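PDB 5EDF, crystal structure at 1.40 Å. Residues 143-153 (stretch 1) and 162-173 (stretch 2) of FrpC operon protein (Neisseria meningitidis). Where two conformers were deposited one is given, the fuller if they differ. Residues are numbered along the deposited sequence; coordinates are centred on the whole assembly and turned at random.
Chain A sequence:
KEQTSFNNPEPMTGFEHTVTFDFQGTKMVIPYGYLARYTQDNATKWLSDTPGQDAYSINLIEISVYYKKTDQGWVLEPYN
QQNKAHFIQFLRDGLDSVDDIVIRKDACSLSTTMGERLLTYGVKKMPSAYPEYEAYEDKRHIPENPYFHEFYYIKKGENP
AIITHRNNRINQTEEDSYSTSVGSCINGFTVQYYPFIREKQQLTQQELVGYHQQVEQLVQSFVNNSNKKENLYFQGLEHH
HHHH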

ATOM      1  N   PRO A 143      21.206  17.954  17.050  1.00 35.47           N
ATOM      2  CA  PRO A 143      21.388  19.404  17.183  1.00 40.89           C
ATOM      3  C   PRO A 143      21.050  20.185  15.903  1.00 41.38           C
ATOM      4  O   PRO A 143      20.360  21.208  15.967  1.00 46.12           O
ATOM      5  CB  PRO A 143      22.871  19.539  17.537  1.00 41.53           C
ATOM      6  CG  PRO A 143      23.240  18.238  18.187  1.00 37.49           C
ATOM      7  CD  PRO A 143      22.337  17.183  17.608  1.00 35.47           C
ATOM      8  N   GLU A 144      21.507  19.683  14.759  1.00 41.37           N
ATOM      9  CA  GLU A 144      21.298  20.354  13.466  1.00 48.42           C
ATOM     10  C   GLU A 144      19.899  20.133  12.864  1.00 46.27           C
ATOM     11  O   GLU A 144      19.499  20.855  11.950  1.00 48.19           O
ATOM     12  CB  GLU A 144      22.384  19.935  12.453  1.00 55.58           C
ATOM     13  CG  GLU A 144      22.294  18.485  11.905  1.00 58.97           C
ATOM     14  CD  GLU A 144      23.140  17.457  12.675  1.00 61.89           C
ATOM     15  OE1 GLU A 144      23.415  17.658  13.885  1.00 62.33           O
ATOM     16  OE2 GLU A 144      23.520  16.431  12.056  1.00 61.01           O
ATOM     17  N   ASN A 145      19.169  19.132  13.358  1.00 39.39           N
ATOM     18  CA  ASN A 145      17.828  18.833  12.839  1.00 35.88           C
ATOM     19  C   ASN A 145      16.758  18.782  13.935  1.00 32.47           C
ATOM     20  O   ASN A 145      16.441  17.694  14.442  1.00 31.27           O
ATOM     21  CB  ASN A 145      17.833  17.511  12.048  1.00 34.94           C
ATOM     22  CG  ASN A 145      16.480  17.219  11.382  1.00 34.78           C
ATOM     23  OD1 ASN A 145      15.574  18.056  11.421  1.00 33.19           O
ATOM     24  ND2 ASN A 145      16.344  16.038  10.775  1.00 26.74           N
ATOM     25  N   PRO A 146      16.166  19.939  14.288  1.00 31.58           N
ATOM     26  CA  PRO A 146      15.134  19.967  15.338  1.00 32.44           C
ATOM     27  C   PRO A 146      13.807  19.346  14.895  1.00 30.41           C
ATOM     28  O   PRO A 146      12.895  19.152  15.711  1.00 34.42           O
ATOM     29  CB  PRO A 146      14.967  21.464  15.630  1.00 36.67           C
ATOM     30  CG  PRO A 146      15.380  22.150  14.373  1.00 36.67           C
ATOM     31  CD  PRO A 146      16.447  21.287  13.753  1.00 39.54           C
ATOM     32  N   TYR A 147      13.711  19.010  13.612  1.00 31.39           N
ATOM     33  CA  TYR A 147      12.466  18.500  13.041  1.00 29.84           C
ATOM     34  C   TYR A 147      12.390  16.976  13.024  1.00 27.49           C
ATOM     35  O   TYR A 147      11.332  16.409  12.722  1.00 25.97           O
ATOM     36  CB  TYR A 147      12.303  19.061  11.635  1.00 29.73           C
ATOM     37  CG  TYR A 147      12.397  20.566  11.621  1.00 38.58           C
ATOM     38  CD1 TYR A 147      11.428  21.342  12.250  1.00 40.63           C
ATOM     39  CD2 TYR A 147      13.475  21.209  11.027  1.00 41.44           C
ATOM     40  CE1 TYR A 147      11.513  22.727  12.266  1.00 50.99           C
ATOM     41  CE2 TYR A 147      13.578  22.606  11.036  1.00 44.52           C
ATOM     42  CZ  TYR A 147      12.584  23.358  11.656  1.00 53.73           C
ATOM     43  OH  TYR A 147      12.633  24.738  11.690  1.00 58.61           O
ATOM     44  N   PHE A 148      13.482  16.301  13.390  1.00 24.22           N
ATOM     45  CA  PHE A 148      13.491  14.847  13.435  1.00 22.56           C
ATOM     46  C   PHE A 148      12.366  14.303  14.349  1.00 19.94           C
ATOM     47  O   PHE A 148      12.300  14.606  15.528  1.00 23.09           O
ATOM     48  CB  PHE A 148      14.843  14.376  13.929  1.00 20.83           C
ATOM     49  CG  PHE A 148      15.030  12.910  13.863  1.00 21.25           C
ATOM     50  CD1 PHE A 148      15.245  12.287  12.655  1.00 20.42           C
ATOM     51  CD2 PHE A 148      14.980  12.146  15.004  1.00 18.94           C
ATOM     52  CE1 PHE A 148      15.424  10.913  12.589  1.00 20.46           C
ATOM     53  CE2 PHE A 148      15.166  10.806  14.948  1.00 18.94           C
ATOM     54  CZ  PHE A 148      15.363  10.170  13.744  1.00 21.19           C
ATOM     55  N   HIS A 149      11.490  13.479  13.788  1.00 18.31           N
ATOM     56  CA  HIS A 149      10.336  12.976  14.488  1.00 18.48           C
ATOM     57  C   HIS A 149       9.751  11.814  13.686  1.00 16.53           C
ATOM     58  O   HIS A 149       9.314  12.026  12.565  1.00 18.74           O
ATOM     59  CB  HIS A 149       9.277  14.081  14.609  1.00 21.32           C
ATOM     60  CG  HIS A 149       8.266  13.834  15.681  1.00 19.69           C
ATOM     61  ND1 HIS A 149       7.153  14.633  15.842  1.00 30.35           N
ATOM     62  CD2 HIS A 149       8.217  12.916  16.672  1.00 22.95           C
ATOM     63  CE1 HIS A 149       6.458  14.206  16.881  1.00 33.35           C
ATOM     64  NE2 HIS A 149       7.078  13.162  17.400  1.00 28.52           N
ATOM     65  N   GLU A 150       9.732  10.634  14.272  1.00 15.65           N
ATOM     66  CA  GLU A 150       9.266   9.437  13.564  1.00 13.89           C
ATOM     67  C   GLU A 150       8.401   8.627  14.499  1.00 13.73           C
ATOM     68  O   GLU A 150       8.573   8.667  15.733  1.00 16.84           O
ATOM     69  CB  GLU A 150      10.437   8.626  13.028  1.00 15.40           C
ATOM     70  CG  GLU A 150      11.533   9.559  12.501  1.00 21.59           C
ATOM     71  CD  GLU A 150      12.429   8.974  11.443  1.00 22.60           C
ATOM     72  OE1 GLU A 150      12.731   7.768  11.520  1.00 23.29           O
ATOM     73  OE2 GLU A 150      12.847   9.755  10.552  1.00 23.46           O
ATOM     74  N   PHE A 151       7.420   7.961  13.935  1.00 13.85           N
ATOM     75  CA  PHE A 151       6.489   7.094  14.639  1.00 13.18           C
ATOM     76  C   PHE A 151       6.506   5.704  14.028  1.00 13.89           C
ATOM     77  O   PHE A 151       6.658   5.557  12.793  1.00 13.90           O
ATOM     78  CB  PHE A 151       5.060   7.619  14.482  1.00 14.03           C
ATOM     79  CG  PHE A 151       4.830   8.951  15.073  1.00 17.62           C
ATOM     80  CD1 PHE A 151       4.435   9.053  16.396  1.00 21.92           C
ATOM     81  CD2 PHE A 151       5.021  10.097  14.347  1.00 19.48           C
ATOM     82  CE1 PHE A 151       4.210  10.285  16.992  1.00 26.66           C
ATOM     83  CE2 PHE A 151       4.806  11.361  14.931  1.00 24.36           C
ATOM     84  CZ  PHE A 151       4.387  11.445  16.263  1.00 24.55           C
ATOM     85  N   TYR A 152       6.329   4.681  14.844  1.00 12.02           N
ATOM     86  CA  TYR A 152       6.190   3.311  14.429  1.00 11.67           C
ATOM     87  C   TYR A 152       4.950   2.741  15.030  1.00 14.22           C
ATOM     88  O   TYR A 152       4.695   2.973  16.216  1.00 14.43           O
ATOM     89  CB  TYR A 152       7.388   2.458  14.883  1.00 12.86           C
ATOM     90  CG  TYR A 152       8.725   2.889  14.346  1.00 11.78           C
ATOM     91  CD1 TYR A 152       9.287   2.297  13.226  1.00 12.96           C
ATOM     92  CD2 TYR A 152       9.439   3.925  14.956  1.00 12.99           C
ATOM     93  CE1 TYR A 152      10.524   2.708  12.749  1.00 14.41           C
ATOM     94  CE2 TYR A 152      10.672   4.341  14.473  1.00 13.84           C
ATOM     95  CZ  TYR A 152      11.219   3.730  13.373  1.00 13.23           C
ATOM     96  OH  TYR A 152      12.443   4.104  12.919  1.00 14.83           O
ATOM     97  N   TYR A 153       4.201   1.978  14.261  1.00 12.26           N
ATOM     98  CA  TYR A 153       3.079   1.189  14.710  1.00 13.00           C
ATOM     99  C   TYR A 153       3.315  -0.242  14.267  1.00 12.65           C
ATOM    100  O   TYR A 153       3.362  -0.516  13.067  1.00 13.24           O
ATOM    101  CB  TYR A 153       1.767   1.759  14.212  1.00 13.12           C
ATOM    102  CG  TYR A 153       1.627   3.244  14.509  1.00 12.76           C
ATOM    103  CD1 TYR A 153       1.313   3.683  15.773  1.00 12.84           C
ATOM    104  CD2 TYR A 153       1.817   4.198  13.530  1.00 15.75           C
ATOM    105  CE1 TYR A 153       1.217   5.055  16.065  1.00 15.42           C
ATOM    106  CE2 TYR A 153       1.715   5.542  13.803  1.00 17.73           C
ATOM    107  CZ  TYR A 153       1.404   5.966  15.075  1.00 16.69           C
ATOM    108  OH  TYR A 153       1.271   7.317  15.341  1.00 18.04           O
ATOM    109  N   ILE A 162       4.518  -3.427  10.006  1.00 11.17           N
ATOM    110  CA  ILE A 162       5.203  -2.302  10.596  0.50 11.27           C
ATOM    111  C   ILE A 162       4.924  -1.065   9.748  1.00 11.00           C
ATOM    112  O   ILE A 162       5.216  -1.042   8.532  1.00 10.17           O
ATOM    113  CB  ILE A 162       6.722  -2.546  10.819  0.50 12.98           C
ATOM    114  CG1 ILE A 162       7.406  -1.263  11.309  0.50 15.41           C
ATOM    115  CG2 ILE A 162       7.371  -3.062   9.558  0.50 10.02           C
ATOM    116  CD1 ILE A 162       8.716  -1.480  12.073  0.50 16.08           C
ATOM    117  N   ILE A 163       4.319  -0.045  10.375  1.00 10.80           N
ATOM    118  CA  ILE A 163       3.956   1.203   9.747  1.00 10.11           C
ATOM    119  C   ILE A 163       4.901   2.256  10.329  1.00 10.98           C
ATOM    120  O   ILE A 163       5.020   2.404  11.542  1.00 11.72           O
ATOM    121  CB  ILE A 163       2.514   1.595  10.081  1.00 11.52           C
ATOM    122  CG1 ILE A 163       1.520   0.524   9.646  1.00 11.92           C
ATOM    123  CG2 ILE A 163       2.206   2.994   9.450  1.00 12.27           C
ATOM    124  CD1 ILE A 163       0.038   0.790  10.096  1.00 13.36           C
ATOM    125  N   THR A 164       5.636   2.966   9.468  1.00 10.19           N
ATOM    126  CA  THR A 164       6.583   4.018   9.898  1.00 11.17           C
ATOM    127  C   THR A 164       6.162   5.330   9.286  1.00 11.95           C
ATOM    128  O   THR A 164       5.940   5.432   8.096  1.00 13.82           O
ATOM    129  CB  THR A 164       8.012   3.696   9.483  1.00 11.13           C
ATOM    130  OG1 THR A 164       8.358   2.364   9.859  1.00 13.46           O
ATOM    131  CG2 THR A 164       9.028   4.673  10.114  1.00 14.41           C
ATOM    132  N   HIS A 165       5.979   6.342  10.113  1.00 12.66           N
ATOM    133  CA  HIS A 165       5.477   7.660   9.676  1.00 11.84           C
ATOM    134  C   HIS A 165       6.461   8.698  10.162  1.00 13.26           C
ATOM    135  O   HIS A 165       6.739   8.755  11.358  1.00 14.96           O
ATOM    136  CB  HIS A 165       4.094   7.871  10.306  1.00 12.97           C
ATOM    137  CG  HIS A 165       3.353   9.078   9.820  1.00 13.83           C
ATOM    138  ND1 HIS A 165       2.993   9.258   8.496  1.00 12.96           N
ATOM    139  CD2 HIS A 165       2.859  10.147  10.489  1.00 16.15           C
ATOM    140  CE1 HIS A 165       2.338  10.401   8.376  1.00 15.49           C
ATOM    141  NE2 HIS A 165       2.201  10.939   9.579  1.00 16.35           N
ATOM    142  N   ARG A 166       7.039   9.492   9.269  1.00 12.91           N
ATOM    143  CA  ARG A 166       8.153  10.355   9.626  0.50 14.10           C
ATOM    144  C   ARG A 166       8.072  11.731   8.986  1.00 16.32           C
ATOM    145  O   ARG A 166       7.573  11.896   7.867  1.00 17.24           O
ATOM    146  CB  ARG A 166       9.471   9.692   9.234  0.50 16.64           C
ATOM    147  CG  ARG A 166       9.514   9.229   7.796  0.50 21.22           C
ATOM    148  CD  ARG A 166      10.879   8.739   7.355  0.50 27.09           C
ATOM    149  NE  ARG A 166      11.580   7.885   8.321  0.50 28.87           N
ATOM    150  CZ  ARG A 166      11.610   6.554   8.276  0.50 27.65           C
ATOM    151  NH1 ARG A 166      10.963   5.884   7.329  0.50 22.80           N
ATOM    152  NH2 ARG A 166      12.310   5.890   9.185  0.50 21.43           N
ATOM    153  N   ASN A 167       8.601  12.727   9.683  1.00 17.71           N
ATOM    154  CA  ASN A 167       8.707  14.059   9.118  1.00 19.11           C
ATOM    155  C   ASN A 167      10.005  14.145   8.323  1.00 20.18           C
ATOM    156  O   ASN A 167      11.073  13.847   8.834  1.00 22.61           O
ATOM    157  CB  ASN A 167       8.704  15.140  10.202  1.00 22.63           C
ATOM    158  CG  ASN A 167       8.452  16.538   9.636  1.00 26.39           C
ATOM    159  OD1 ASN A 167       8.402  16.738   8.422  1.00 24.21           O
ATOM    160  ND2 ASN A 167       8.309  17.525  10.532  1.00 29.44           N
ATOM    161  N   ASN A 168       9.910  14.546   7.063  1.00 21.03           N
ATOM    162  CA  ASN A 168      11.066  14.636   6.178  1.00 22.55           C
ATOM    163  C   ASN A 168      11.686  16.021   6.138  1.00 28.30           C
ATOM    164  O   ASN A 168      12.719  16.223   5.511  1.00 30.31           O
ATOM    165  CB  ASN A 168      10.672  14.225   4.768  1.00 29.28           C
ATOM    166  CG  ASN A 168      10.298  12.786   4.708  1.00 33.24           C
ATOM    167  OD1 ASN A 168      11.151  11.923   4.864  1.00 35.56           O
ATOM    168  ND2 ASN A 168       9.014  12.514   4.568  1.00 27.48           N
ATOM    169  N   ARG A 169      11.047  16.964   6.803  1.00 24.42           N
ATOM    170  CA  ARG A 169      11.567  18.328   6.909  1.00 28.27           C
ATOM    171  C   ARG A 169      12.906  18.363   7.644  1.00 28.47           C
ATOM    172  O   ARG A 169      13.058  17.736   8.702  1.00 29.85           O
ATOM    173  CB  ARG A 169      10.557  19.181   7.659  1.00 26.51           C
ATOM    174  CG  ARG A 169      10.926  20.661   7.762  1.00 31.31           C
ATOM    175  CD  ARG A 169       9.996  21.294   8.736  1.00 31.14           C
ATOM    176  NE  ARG A 169      10.191  22.742   8.832  1.00 39.48           N
ATOM    177  CZ  ARG A 169       9.450  23.542   9.589  1.00 40.66           C
ATOM    178  NH1 ARG A 169       8.464  23.038  10.334  1.00 39.54           N
ATOM    179  NH2 ARG A 169       9.695  24.846   9.611  1.00 44.99           N
ATOM    180  N   ILE A 170      13.871  19.086   7.082  1.00 31.58           N
ATOM    181  CA  ILE A 170      15.171  19.281   7.744  1.00 33.09           C
ATOM    182  C   ILE A 170      15.610  20.728   7.947  1.00 35.17           C
ATOM    183  O   ILE A 170      16.612  20.967   8.625  1.00 38.38           O
ATOM    184  CB  ILE A 170      16.317  18.506   7.020  1.00 40.15           C
ATOM    185  CG1 ILE A 170      16.452  18.949   5.553  1.00 45.69           C
ATOM    186  CG2 ILE A 170      16.092  17.004   7.149  1.00 35.86           C
ATOM    187  CD1 ILE A 170      17.581  18.253   4.812  1.00 49.50           C
ATOM    188  N   ASN A 171      14.896  21.688   7.371  1.00 96.04           N
ATOM    189  CA  ASN A 171      15.212  23.075   7.664  1.00111.08           C
ATOM    190  C   ASN A 171      13.988  23.936   7.805  1.00101.13           C
ATOM    191  O   ASN A 171      12.846  23.526   7.589  1.00 86.07           O
ATOM    192  CB  ASN A 171      16.223  23.664   6.662  1.00132.36           C
ATOM    193  CG  ASN A 171      15.881  23.353   5.231  1.00130.22           C
ATOM    194  OD1 ASN A 171      14.779  23.632   4.769  1.00119.38           O
ATOM    195  ND2 ASN A 171      16.839  22.785   4.509  1.00148.15           N
ATOM    196  N   GLN A 172      14.311  25.134   8.072  1.00117.67           N
ATOM    197  CA  GLN A 172      13.358  26.041   8.632  1.00120.18           C
ATOM    198  C   GLN A 172      12.531  26.712   7.560  1.00123.80           C
ATOM    199  O   GLN A 172      11.351  27.009   7.769  1.00123.33           O
ATOM    200  CB  GLN A 172      14.124  27.067   9.454  1.00148.55           C
ATOM    201  CG  GLN A 172      14.769  26.465  10.708  1.00155.10           C
ATOM    202  CD  GLN A 172      16.108  25.766  10.467  1.00165.86           C
ATOM    203  OE1 GLN A 172      16.637  25.758   9.352  1.00170.24           O
ATOM    204  NE2 GLN A 172      16.660  25.177  11.526  1.00175.86           N
ATOM    205  N   THR A 173      13.091  26.981   6.461  1.00136.14           N
ATOM    206  CA  THR A 173      12.367  27.485   5.305  1.00149.85           C
ATOM    207  C   THR A 173      11.361  26.442   4.769  1.00133.29           C
ATOM    208  O   THR A 173      10.291  26.802   4.280  1.00140.64           O
ATOM    209  CB  THR A 173      13.356  27.920   4.199  1.00173.66           C
ATOM    210  OG1 THR A 173      14.073  26.778   3.714  1.00168.53           O
ATOM    211  CG2 THR A 173      14.354  28.965   4.733  1.00196.31           C
TER
HETATM  212  O   HOH W   1      13.799  15.200   9.475  1.00 28.64           O
HETATM  213  O   HOH W   2       8.924  17.661  13.212  1.00 32.16           O
HETATM  214  O   HOH W   3      12.141  12.684  11.005  1.00 22.55           O
HETATM  215  O   HOH W   4      12.877   3.601  10.093  1.00 18.76           O

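The strongest side-chain interaction between the two stretches is the salt bridge of Glu-150 with Arg-166. It is bidentate: Arg-166 NH2 donates to Glu-150 OE1 at 3.0 Å and Arg-166 NE donates to Glu-150 OE2 at 3.2 Å, with N-H...O angles of 147° and 166°. The carboxylate meets the guanidinium at its edge, near its plane, where the N-H bonds point. These two residues form a non-hydrogen-bonded bridge with CA atoms 4.2 Å apart, so both side chains leave from the same face of the sheet and can meet without spanning a gap.

The backbone ladder is antiparallel, the strand directions differing by 169°. Phe-151 and His-165 exchange two hydrogen bonds, Phe-151 N to His-165 O at 2.8 Å (159°) and His-165 N to Phe-151 O at 2.9 Å (167°). Tyr-153 and Ile-163 repeat the pattern, with Tyr-153 N to Ile-163 O (163°) and Ile-163 N to Tyr-153 O (168°) both at 2.9 Å. The N-H...O angles mark all four as well-directed bonds. Asn-167 N extends the ladder to His-149 O at 3.1 Å and 170°. Between these rungs lie CA-H...O contacts, the shortest being Tyr-152 CA to Ile-163 O at 3.2 Å.

Water carries the polar link past the ladder. Water 2 donates to Tyr-147 O and accepts from Asn-167 ND2, its oxygen lying 2.8 Å from each of these atoms. Water 1 accepts from Asn-145 ND2 at 3.0 Å and lies 2.8 Å from Arg-169 O. Farther along the sheet, water 4 accepts from Arg-166 NH2 at 2.5 Å and donates to Tyr-152 OH at 2.9 Å.

Tyr-147 is the centre of the packing beyond the strands, with 141 Å² covered by stretch 2. The Arg-169 guanidinium lies flat on its ring: the planes are inclined by 11° and the centres are 4.0 Å apart. Arg-169 CZ sits 32° off the ring normal, an off-centre cation-pi contact, whereas Arg-169 CD, 3.9 Å from the Tyr-147 ring centroid, is more nearly above it. Within stretch 2, Arg-169 NE donates to Asn-171 O at 3.0 Å. Gln-172 CG approaches the ring edge, 2.9 Å from Tyr-147 OH, but Gln-172 is poorly ordered.

On the face shared with the salt bridge, Thr-164 CG2 makes an off-centre CH-pi contact, 4.1 Å from the Tyr-152 ring centroid. Tyr-152 CD1 also packs against Ile-162 CD1 at 4.0 Å. On the other face, Tyr-153 CB and Ile-163 CB approach to 4.2 Å.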